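Local coordinates for protein (sliding clamp) (PDB 1B77), which probably encircles DNA as a three-subunit ring and tethers the phage replicative polymerase to it through a short peptide of the polymerase, at residues Gly26-Thr31 with Tyr39-Ile44; Gly20-Gln25 with Asp51-Asp56; Ile115-Ala120 with Thr168-Asp173. All blocks are in the same frame, centred on the assembly; numbering follows the deposited sequence.

Contact 1 (Gly26-Thr31 with Tyr39-Ile44); sequences GKFIMT and YAEANI
Next to M30, the hydroxyl OH of Y39 is gripped twice: it donates to E41 OE1 at 2.6 Å and also bonds the backbone N of I107. OE1 takes the phenol with its anti lone pair, the one facing away from its sister oxygen, and lies at the ring edge, in the plane of the Y39 ring. These side chains decorate a beta hairpin, strands 28-32 and 38-44, that ends a six-stranded antiparallel sheet of the chain. M30 SD makes a Met-aromatic contact with Y39 from the rim, 5.4 Å from the ring centroid and 3.6 Å from Y39 OH. M30 CG stands between its own backbone N and carbonyl carbon (chi1 62°), and the extended chain beyond it leads SD to the Y39 edge. On the same sheet face the F28 ring crosses E41 with ring and carboxylate planes nearly perpendicular. F28 CZ rests 3.7 Å from E41 CB, while E41 OE1 sits at the ring edge in the F28 plane, so one oxygen adjoins both aromatic rims. Farther along, N43 ND2 meets the F28 edge, 3.4 Å from CD1.

The other face carries I29, T31, A40 and A42, mostly hydrocarbon; I29, T31 and A40 pack on F14 of helix 5-15. Here I29 and I44 cross at about a right angle, each methyl meeting a branch of its partner: I29 CG2 touches I44 CD1 at 3.8 Å, and I29 CD1 meets I44 CG2.

Hydrogen-bonded pairs I29-A42 and T31-A40 give two backbone bonds each. Beyond the F28-N43 pair, where the chain turns at K27, I44 N points almost straight (174°) at K27 O, 2.8 Å away, from above the carbonyl plane.

Contact 2 (Gly20-Gln25 with Asp51-Asp56); sequences GILLSQ and DVALYD
The amide of Q25 and the carboxylate of D51 meet with their planes 48° apart, Q25 lying entirely on one side of the carboxylate; S24 CB meets D51 OD1 near the plane, at 3.7 Å. From its side Q25 NE2 reaches D51 OD2 at 2.8 Å and the backbone N of Q25 reaches D51 OD1 at 3.2 Å, while Q25 CG lies out beyond the two oxygens. For the amide the bond is different: OD2 stands almost in its plane, and the N-H...O angle is nearly straight (168°). Two bonds from one residue hold the acid at both oxygens, at the exposed end of a two-stranded antiparallel sheet, strands 21-23 and 52-54.

Inside this sheet I21-L54 and L23-V52 are hydrogen-bonded pairs, the shorter bonds being those of I21 and L54. Their side chains share the buried face, where L54 touches F60 and I21 touches L57, both of helix 57-64. L23 and L54 cross obliquely there, CD1 to CD1 at 4.0 Å. On the opposite face L22 and A53 form a non-hydrogen-bonded pair, and L22 CD1 lies 3.8 Å from V52 O and 4.0 Å from A53 CB.

Contact 3 (Ile115-Ala120 with Thr168-Asp173); sequences ITEIKA and TLTDYD
T116 and T170 cross obliquely and meet through their hydroxyls, OG1 to OG1 at 3.0 Å, in a hydrogen bond that either could donate. The bond links two antiparallel sheets of the chain through strands outermost in each within the chain, 114-118 and 165-171. Their short segments run at 140° with axes 6.0 Å apart, and no backbone hydrogen bond joins them, so this is a side-chain junction between sheets.

The T116 hydroxyl is carried out to its partner by a first torsion that sets OG1 anti to the backbone N (chi1 180°). On T170, OG1 stands between the backbone N and the carbonyl carbon (chi1 59°), which brings it to T116.

L169 and T170, though consecutive, both direct their CB toward 115-118. Both also bond the backbone of I147, an arrangement consistent with a beta bulge. L169 lies at about a right angle to T116, with its CB 3.5 Å from T116 OG1 and 3.6 Å from E117 O; a hydrocarbon group therefore sits against two oxygens. E117 and T170 also cross at about a right angle, E117 CG meeting the methyl CG2 of T170 at 3.8 Å.

Strand 114-118 is tied to its sheet by backbone bonds of T116 with V196 and I118 with Y194, as 165-171 is through I147. T168 makes backbone hydrogen bonds to the second subunit, placing this edge at a subunit boundary. The loosest apolar touch is at the I118 end, CG1 to L169 CD2 at 4.3 Å.

How the contacts relate
Contacts 1 and 2 belong together: strand 21-23 is followed in the chain by 28-32, in another sheet, and M30 O touches I21 CD1. Both are regular antiparallel pairings with aliphatic faces against helices, 5-15 and 57-64, while the Y39-E41 and Q25-D51 bonds lie away from those faces. All three contacts are partly buried; contact 1 is nearest the chain's centre, about 11 Å from it, and contacts 2 and 3 lie farther out, with Q25 and D51 exposed. Contact 3 differs in kind, joining two sheets through a hydroxyl pair on the opposite side of the chain's centre from contact 2. Contacts 1 and 3 reach the two outermost strands, within the chain, of the six-stranded sheet.

Contact 1 (Gly26-Thr31 with Tyr39-Ile44)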
loop_
_atom_site.group_PDB
_atom_site.type_symbol
_atom_site.label_atom_id
_atom_site.label_comp_id
_atom_site.label_asym_id
_atom_site.label_seq_id
_atom_site.Cartn_x
_atom_site.Cartn_y
_atom_site.Cartn_z
ATOM N N GLY A 26 36.241 7.795 -8.474
ATOM C CA GLY A 26 36.135 9.241 -8.452
ATOM C C GLY A 26 34.939 9.648 -7.623
ATOM O O GLY A 26 34.324 8.803 -6.981
ATOM N N LYS A 27 34.607 10.937 -7.617
ATOM C CA LYS A 27 33.446 11.405 -6.866
ATOM C C LYS A 27 32.385 11.820 -7.847
ATOM O O LYS A 27 31.671 12.789 -7.618
ATOM C CB LYS A 27 33.800 12.593 -5.967
ATOM C CG LYS A 27 34.518 12.168 -4.697
ATOM C CD LYS A 27 34.931 13.339 -3.798
ATOM C CE LYS A 27 35.825 12.827 -2.679
ATOM N NZ LYS A 27 35.964 13.720 -1.497
ATOM N N PHE A 28 32.268 11.053 -8.928
ATOM C CA PHE A 28 31.320 11.362 -9.981
ATOM C C PHE A 28 30.522 10.136 -10.469
ATOM O O PHE A 28 31.060 9.036 -10.632
ATOM C CB PHE A 28 32.095 11.990 -11.139
ATOM C CG PHE A 28 31.257 12.327 -12.334
ATOM C CD1 PHE A 28 30.405 13.423 -12.315
ATOM C CD2 PHE A 28 31.346 11.561 -13.494
ATOM C CE1 PHE A 28 29.653 13.756 -13.436
ATOM C CE2 PHE A 28 30.599 11.882 -14.621
ATOM C CZ PHE A 28 29.750 12.985 -14.592
ATOM N N ILE A 29 29.228 10.343 -10.693
ATOM C CA ILE A 29 28.362 9.284 -11.180
ATOM C C ILE A 29 27.510 9.784 -12.343
ATOM O O ILE A 29 27.167 10.971 -12.426
ATOM C CB ILE A 29 27.428 8.757 -10.071
ATOM C CG1 ILE A 29 26.617 9.908 -9.484
ATOM C CG2 ILE A 29 28.245 8.065 -8.989
ATOM C CD1 ILE A 29 25.555 9.475 -8.510
ATOM N N MET A 30 27.191 8.875 -13.252
ATOM C CA MET A 30 26.362 9.206 -14.394
ATOM C C MET A 30 25.683 7.952 -14.931
ATOM O O MET A 30 26.119 6.828 -14.677
ATOM C CB MET A 30 27.190 9.860 -15.502
ATOM C CG MET A 30 28.290 8.984 -16.088
ATOM S SD MET A 30 29.119 9.791 -17.490
ATOM C CE MET A 30 30.529 8.703 -17.736
ATOM N N THR A 31 24.608 8.159 -15.676
ATOM C CA THR A 31 23.879 7.053 -16.257
ATOM C C THR A 31 23.121 7.573 -17.465
ATOM O O THR A 31 22.964 8.785 -17.649
ATOM C CB THR A 31 22.871 6.454 -15.250
ATOM O OG1 THR A 31 22.295 5.261 -15.802
ATOM C CG2 THR A 31 21.758 7.454 -14.948
ATOM N N TYR A 39 19.623 11.396 -19.769
ATOM C CA TYR A 39 20.973 11.307 -19.201
ATOM C C TYR A 39 20.993 11.991 -17.831
ATOM O O TYR A 39 20.301 12.985 -17.621
ATOM C CB TYR A 39 21.982 12.010 -20.118
ATOM C CG TYR A 39 23.375 12.209 -19.521
ATOM C CD1 TYR A 39 24.348 11.210 -19.603
ATOM C CD2 TYR A 39 23.720 13.413 -18.902
ATOM C CE1 TYR A 39 25.635 11.409 -19.081
ATOM C CE2 TYR A 39 24.998 13.624 -18.376
ATOM C CZ TYR A 39 25.951 12.621 -18.472
ATOM O OH TYR A 39 27.216 12.826 -17.966
ATOM N N ALA A 40 21.790 11.465 -16.907
ATOM C CA ALA A 40 21.905 12.050 -15.578
ATOM C C ALA A 40 23.334 11.949 -15.062
ATOM O O ALA A 40 24.044 10.973 -15.336
ATOM C CB ALA A 40 20.950 11.366 -14.603
ATOM N N GLU A 41 23.748 12.965 -14.310
ATOM C CA GLU A 41 25.084 12.999 -13.742
ATOM C C GLU A 41 25.086 13.827 -12.471
ATOM O O GLU A 41 24.244 14.711 -12.283
ATOM C CB GLU A 41 26.085 13.596 -14.735
ATOM C CG GLU A 41 25.798 15.043 -15.121
ATOM C CD GLU A 41 26.977 15.701 -15.831
ATOM O OE1 GLU A 41 27.543 15.097 -16.763
ATOM O OE2 GLU A 41 27.331 16.834 -15.452
ATOM N N ALA A 42 26.048 13.546 -11.604
ATOM C CA ALA A 42 26.141 14.270 -10.352
ATOM C C ALA A 42 27.469 14.069 -9.653
ATOM O O ALA A 42 28.085 13.007 -9.759
ATOM C CB ALA A 42 25.009 13.834 -9.426
ATOM N N ASN A 43 27.898 15.106 -8.939
ATOM C CA ASN A 43 29.121 15.063 -8.149
ATOM C C ASN A 43 28.658 14.597 -6.779
ATOM O O ASN A 43 27.653 15.083 -6.272
ATOM C CB ASN A 43 29.738 16.457 -8.032
ATOM C CG ASN A 43 30.240 16.978 -9.347
ATOM O OD1 ASN A 43 30.206 18.186 -9.596
ATOM N ND2 ASN A 43 30.726 16.084 -10.196
ATOM N N ILE A 44 29.380 13.652 -6.189
ATOM C CA ILE A 44 29.012 13.123 -4.881
ATOM C C ILE A 44 30.115 13.356 -3.855
ATOM O O ILE A 44 31.249 13.674 -4.215
ATOM C CB ILE A 44 28.695 11.605 -4.966
ATOM C CG1 ILE A 44 29.854 10.861 -5.632
ATOM C CG2 ILE A 44 27.407 11.390 -5.744
ATOM C CD1 ILE A 44 29.652 9.351 -5.747
#

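Contact 2 (Gly20-Gln25 with Asp51-Asp56)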
loop_
_atom_site.group_PDB
_atom_site.type_symbol
_atom_site.label_atom_id
_atom_site.label_comp_id
_atom_site.label_asym_id
_atom_site.label_seq_id
_atom_site.Cartn_x
_atom_site.Cartn_y
_atom_site.Cartn_z
ATOM N N GLY A 20 20.408 -0.492 -14.404
ATOM C CA GLY A 20 21.781 -0.881 -14.150
ATOM C C GLY A 20 22.701 0.317 -14.229
ATOM O O GLY A 20 22.277 1.396 -14.637
ATOM N N ILE A 21 23.953 0.152 -13.830
ATOM C CA ILE A 21 24.883 1.269 -13.895
ATOM C C ILE A 21 26.347 0.847 -13.831
ATOM O O ILE A 21 26.681 -0.250 -13.378
ATOM C CB ILE A 21 24.610 2.271 -12.747
ATOM C CG1 ILE A 21 25.366 3.576 -12.993
ATOM C CG2 ILE A 21 25.024 1.671 -11.426
ATOM C CD1 ILE A 21 24.955 4.677 -12.046
ATOM N N LEU A 22 27.220 1.714 -14.321
ATOM C CA LEU A 22 28.644 1.442 -14.238
ATOM C C LEU A 22 29.209 2.514 -13.313
ATOM O O LEU A 22 29.099 3.705 -13.602
ATOM C CB LEU A 22 29.317 1.532 -15.616
ATOM C CG LEU A 22 30.852 1.421 -15.586
ATOM C CD1 LEU A 22 31.275 0.043 -15.057
ATOM C CD2 LEU A 22 31.419 1.652 -16.987
ATOM N N LEU A 23 29.778 2.097 -12.188
ATOM C CA LEU A 23 30.377 3.049 -11.259
ATOM C C LEU A 23 31.866 3.094 -11.575
ATOM O O LEU A 23 32.491 2.049 -11.761
ATOM C CB LEU A 23 30.168 2.609 -9.811
ATOM C CG LEU A 23 28.733 2.532 -9.300
ATOM C CD1 LEU A 23 28.732 1.924 -7.903
ATOM C CD2 LEU A 23 28.107 3.917 -9.293
ATOM N N SER A 24 32.417 4.304 -11.646
ATOM C CA SER A 24 33.836 4.509 -11.943
ATOM C C SER A 24 34.503 5.264 -10.802
ATOM O O SER A 24 33.887 6.123 -10.163
ATOM C CB SER A 24 34.010 5.313 -13.240
ATOM O OG SER A 24 33.447 4.634 -14.353
ATOM N N GLN A 25 35.765 4.946 -10.552
ATOM C CA GLN A 25 36.504 5.599 -9.481
ATOM C C GLN A 25 36.431 7.124 -9.608
ATOM O O GLN A 25 36.528 7.671 -10.706
ATOM C CB GLN A 25 37.955 5.113 -9.497
ATOM C CG GLN A 25 38.061 3.599 -9.367
ATOM C CD GLN A 25 39.489 3.112 -9.263
ATOM O OE1 GLN A 25 40.280 3.657 -8.491
ATOM N NE2 GLN A 25 39.826 2.070 -10.023
ATOM N N ASP A 51 36.161 0.039 -9.916
ATOM C CA ASP A 51 35.191 0.065 -10.997
ATOM C C ASP A 51 34.379 -1.224 -11.000
ATOM O O ASP A 51 34.925 -2.323 -10.857
ATOM C CB ASP A 51 35.900 0.253 -12.336
ATOM C CG ASP A 51 36.875 1.411 -12.304
ATOM O OD1 ASP A 51 36.446 2.555 -12.575
ATOM O OD2 ASP A 51 38.067 1.179 -11.980
ATOM N N VAL A 52 33.067 -1.085 -11.143
ATOM C CA VAL A 52 32.203 -2.253 -11.141
ATOM C C VAL A 52 30.844 -1.923 -11.737
ATOM O O VAL A 52 30.298 -0.842 -11.520
ATOM C CB VAL A 52 32.022 -2.801 -9.696
ATOM C CG1 VAL A 52 31.264 -1.787 -8.849
ATOM C CG2 VAL A 52 31.313 -4.167 -9.722
ATOM N N ALA A 53 30.314 -2.866 -12.504
ATOM C CA ALA A 53 29.026 -2.693 -13.133
ATOM C C ALA A 53 27.960 -3.399 -12.308
ATOM O O ALA A 53 28.162 -4.517 -11.837
ATOM C CB ALA A 53 29.055 -3.261 -14.548
ATOM N N LEU A 54 26.825 -2.739 -12.139
ATOM C CA LEU A 54 25.706 -3.300 -11.393
ATOM C C LEU A 54 24.522 -3.495 -12.343
ATOM O O LEU A 54 24.099 -2.555 -13.017
ATOM C CB LEU A 54 25.324 -2.363 -10.251
ATOM C CG LEU A 54 26.323 -2.325 -9.096
ATOM C CD1 LEU A 54 26.060 -1.098 -8.222
ATOM C CD2 LEU A 54 26.214 -3.607 -8.293
ATOM N N TYR A 55 24.010 -4.721 -12.400
ATOM C CA TYR A 55 22.881 -5.070 -13.265
ATOM C C TYR A 55 21.560 -4.575 -12.674
ATOM O O TYR A 55 20.690 -4.100 -13.403
ATOM C CB TYR A 55 22.807 -6.590 -13.426
ATOM C CG TYR A 55 21.799 -7.069 -14.450
ATOM C CD1 TYR A 55 22.017 -6.884 -15.811
ATOM C CD2 TYR A 55 20.618 -7.698 -14.051
ATOM C CE1 TYR A 55 21.086 -7.319 -16.760
ATOM C CE2 TYR A 55 19.676 -8.137 -14.989
ATOM C CZ TYR A 55 19.918 -7.945 -16.340
ATOM O OH TYR A 55 19.011 -8.402 -17.269
ATOM N N ASP A 56 21.417 -4.694 -11.356
ATOM C CA ASP A 56 20.197 -4.285 -10.662
ATOM C C ASP A 56 20.532 -3.313 -9.537
ATOM O O ASP A 56 20.541 -3.680 -8.362
ATOM C CB ASP A 56 19.488 -5.512 -10.077
ATOM C CG ASP A 56 18.073 -5.202 -9.597
ATOM O OD1 ASP A 56 17.748 -4.017 -9.343
ATOM O OD2 ASP A 56 17.287 -6.166 -9.461
#

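Contact 3 (Ile115-Ala120 with Thr168-Asp173)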
loop_
_atom_site.group_PDB
_atom_site.type_symbol
_atom_site.label_atom_id
_atom_site.label_comp_id
_atom_site.label_asym_id
_atom_site.label_seq_id
_atom_site.Cartn_x
_atom_site.Cartn_y
_atom_site.Cartn_z
ATOM N N ILE A 115 17.345 30.147 -21.742
ATOM C CA ILE A 115 17.422 29.664 -20.372
ATOM C C ILE A 115 16.194 30.071 -19.577
ATOM O O ILE A 115 15.746 31.209 -19.658
ATOM C CB ILE A 115 18.658 30.227 -19.635
ATOM C CG1 ILE A 115 19.947 29.756 -20.320
ATOM C CG2 ILE A 115 18.633 29.791 -18.179
ATOM C CD1 ILE A 115 21.223 30.329 -19.704
ATOM N N THR A 116 15.646 29.132 -18.814
ATOM C CA THR A 116 14.493 29.411 -17.958
ATOM C C THR A 116 14.699 28.604 -16.684
ATOM O O THR A 116 15.804 28.124 -16.428
ATOM C CB THR A 116 13.140 29.012 -18.623
ATOM O OG1 THR A 116 12.058 29.308 -17.729
ATOM C CG2 THR A 116 13.110 27.532 -18.968
ATOM N N GLU A 117 13.648 28.455 -15.885
ATOM C CA GLU A 117 13.765 27.701 -14.650
ATOM C C GLU A 117 12.413 27.298 -14.091
ATOM O O GLU A 117 11.405 27.943 -14.352
ATOM C CB GLU A 117 14.525 28.520 -13.608
ATOM C CG GLU A 117 13.757 29.680 -13.001
ATOM C CD GLU A 117 14.615 30.486 -12.035
ATOM O OE1 GLU A 117 15.366 29.869 -11.245
ATOM O OE2 GLU A 117 14.537 31.734 -12.054
ATOM N N ILE A 118 12.401 26.220 -13.321
ATOM C CA ILE A 118 11.176 25.728 -12.713
ATOM C C ILE A 118 11.431 25.496 -11.221
ATOM O O ILE A 118 12.444 24.911 -10.840
ATOM C CB ILE A 118 10.726 24.418 -13.396
ATOM C CG1 ILE A 118 9.404 23.935 -12.804
ATOM C CG2 ILE A 118 11.828 23.368 -13.285
ATOM C CD1 ILE A 118 8.698 22.903 -13.667
ATOM N N LYS A 119 10.517 25.984 -10.389
ATOM C CA LYS A 119 10.638 25.842 -8.942
ATOM C C LYS A 119 10.168 24.463 -8.504
ATOM O O LYS A 119 9.412 23.804 -9.221
ATOM C CB LYS A 119 9.800 26.915 -8.237
ATOM C CG LYS A 119 10.163 28.351 -8.598
ATOM C CD LYS A 119 9.230 29.333 -7.905
ATOM C CE LYS A 119 9.623 30.778 -8.179
ATOM N NZ LYS A 119 11.014 31.060 -7.722
ATOM N N ALA A 120 10.606 24.048 -7.318
ATOM C CA ALA A 120 10.262 22.747 -6.750
ATOM C C ALA A 120 8.768 22.399 -6.733
ATOM O O ALA A 120 8.388 21.308 -7.151
ATOM C CB ALA A 120 10.834 22.633 -5.340
ATOM N N THR A 168 3.241 28.686 -16.173
ATOM C CA THR A 168 4.067 29.831 -16.555
ATOM C C THR A 168 5.382 29.787 -15.770
ATOM O O THR A 168 5.388 29.590 -14.552
ATOM C CB THR A 168 3.347 31.161 -16.237
ATOM O OG1 THR A 168 2.086 31.189 -16.921
ATOM C CG2 THR A 168 4.178 32.346 -16.676
ATOM N N LEU A 169 6.500 29.974 -16.462
ATOM C CA LEU A 169 7.793 29.936 -15.792
ATOM C C LEU A 169 8.398 31.316 -15.562
ATOM O O LEU A 169 8.157 31.939 -14.525
ATOM C CB LEU A 169 8.762 29.051 -16.587
ATOM C CG LEU A 169 8.219 27.629 -16.804
ATOM C CD1 LEU A 169 9.212 26.804 -17.606
ATOM C CD2 LEU A 169 7.928 26.981 -15.459
ATOM N N THR A 170 9.176 31.795 -16.529
ATOM C CA THR A 170 9.835 33.095 -16.429
ATOM C C THR A 170 9.475 34.032 -17.580
ATOM O O THR A 170 8.792 33.634 -18.533
ATOM C CB THR A 170 11.356 32.930 -16.421
ATOM O OG1 THR A 170 11.762 32.266 -17.623
ATOM C CG2 THR A 170 11.800 32.113 -15.221
ATOM N N ASP A 171 9.948 35.274 -17.487
ATOM C CA ASP A 171 9.687 36.271 -18.518
ATOM C C ASP A 171 10.639 36.052 -19.678
ATOM O O ASP A 171 11.783 35.661 -19.482
ATOM C CB ASP A 171 9.883 37.694 -17.978
ATOM C CG ASP A 171 9.009 37.994 -16.769
ATOM O OD1 ASP A 171 7.810 37.660 -16.793
ATOM O OD2 ASP A 171 9.532 38.577 -15.798
ATOM N N TYR A 172 10.159 36.300 -20.891
ATOM C CA TYR A 172 10.987 36.135 -22.077
ATOM C C TYR A 172 10.821 37.327 -23.000
ATOM O O TYR A 172 9.770 37.502 -23.620
ATOM C CB TYR A 172 10.620 34.857 -22.833
ATOM C CG TYR A 172 11.407 34.686 -24.114
ATOM C CD1 TYR A 172 12.789 34.489 -24.088
ATOM C CD2 TYR A 172 10.777 34.729 -25.360
ATOM C CE1 TYR A 172 13.524 34.337 -25.263
ATOM C CE2 TYR A 172 11.500 34.580 -26.545
ATOM C CZ TYR A 172 12.873 34.383 -26.488
ATOM O OH TYR A 172 13.595 34.226 -27.650
ATOM N N ASP A 173 11.874 38.133 -23.098
ATOM C CA ASP A 173 11.863 39.324 -23.937
ATOM C C ASP A 173 12.629 39.080 -25.225
ATOM O O ASP A 173 12.780 39.982 -26.049
ATOM C CB ASP A 173 12.498 40.482 -23.179
ATOM C CG ASP A 173 12.005 40.569 -21.749
ATOM O OD1 ASP A 173 10.769 40.557 -21.539
ATOM O OD2 ASP A 173 12.858 40.638 -20.833
#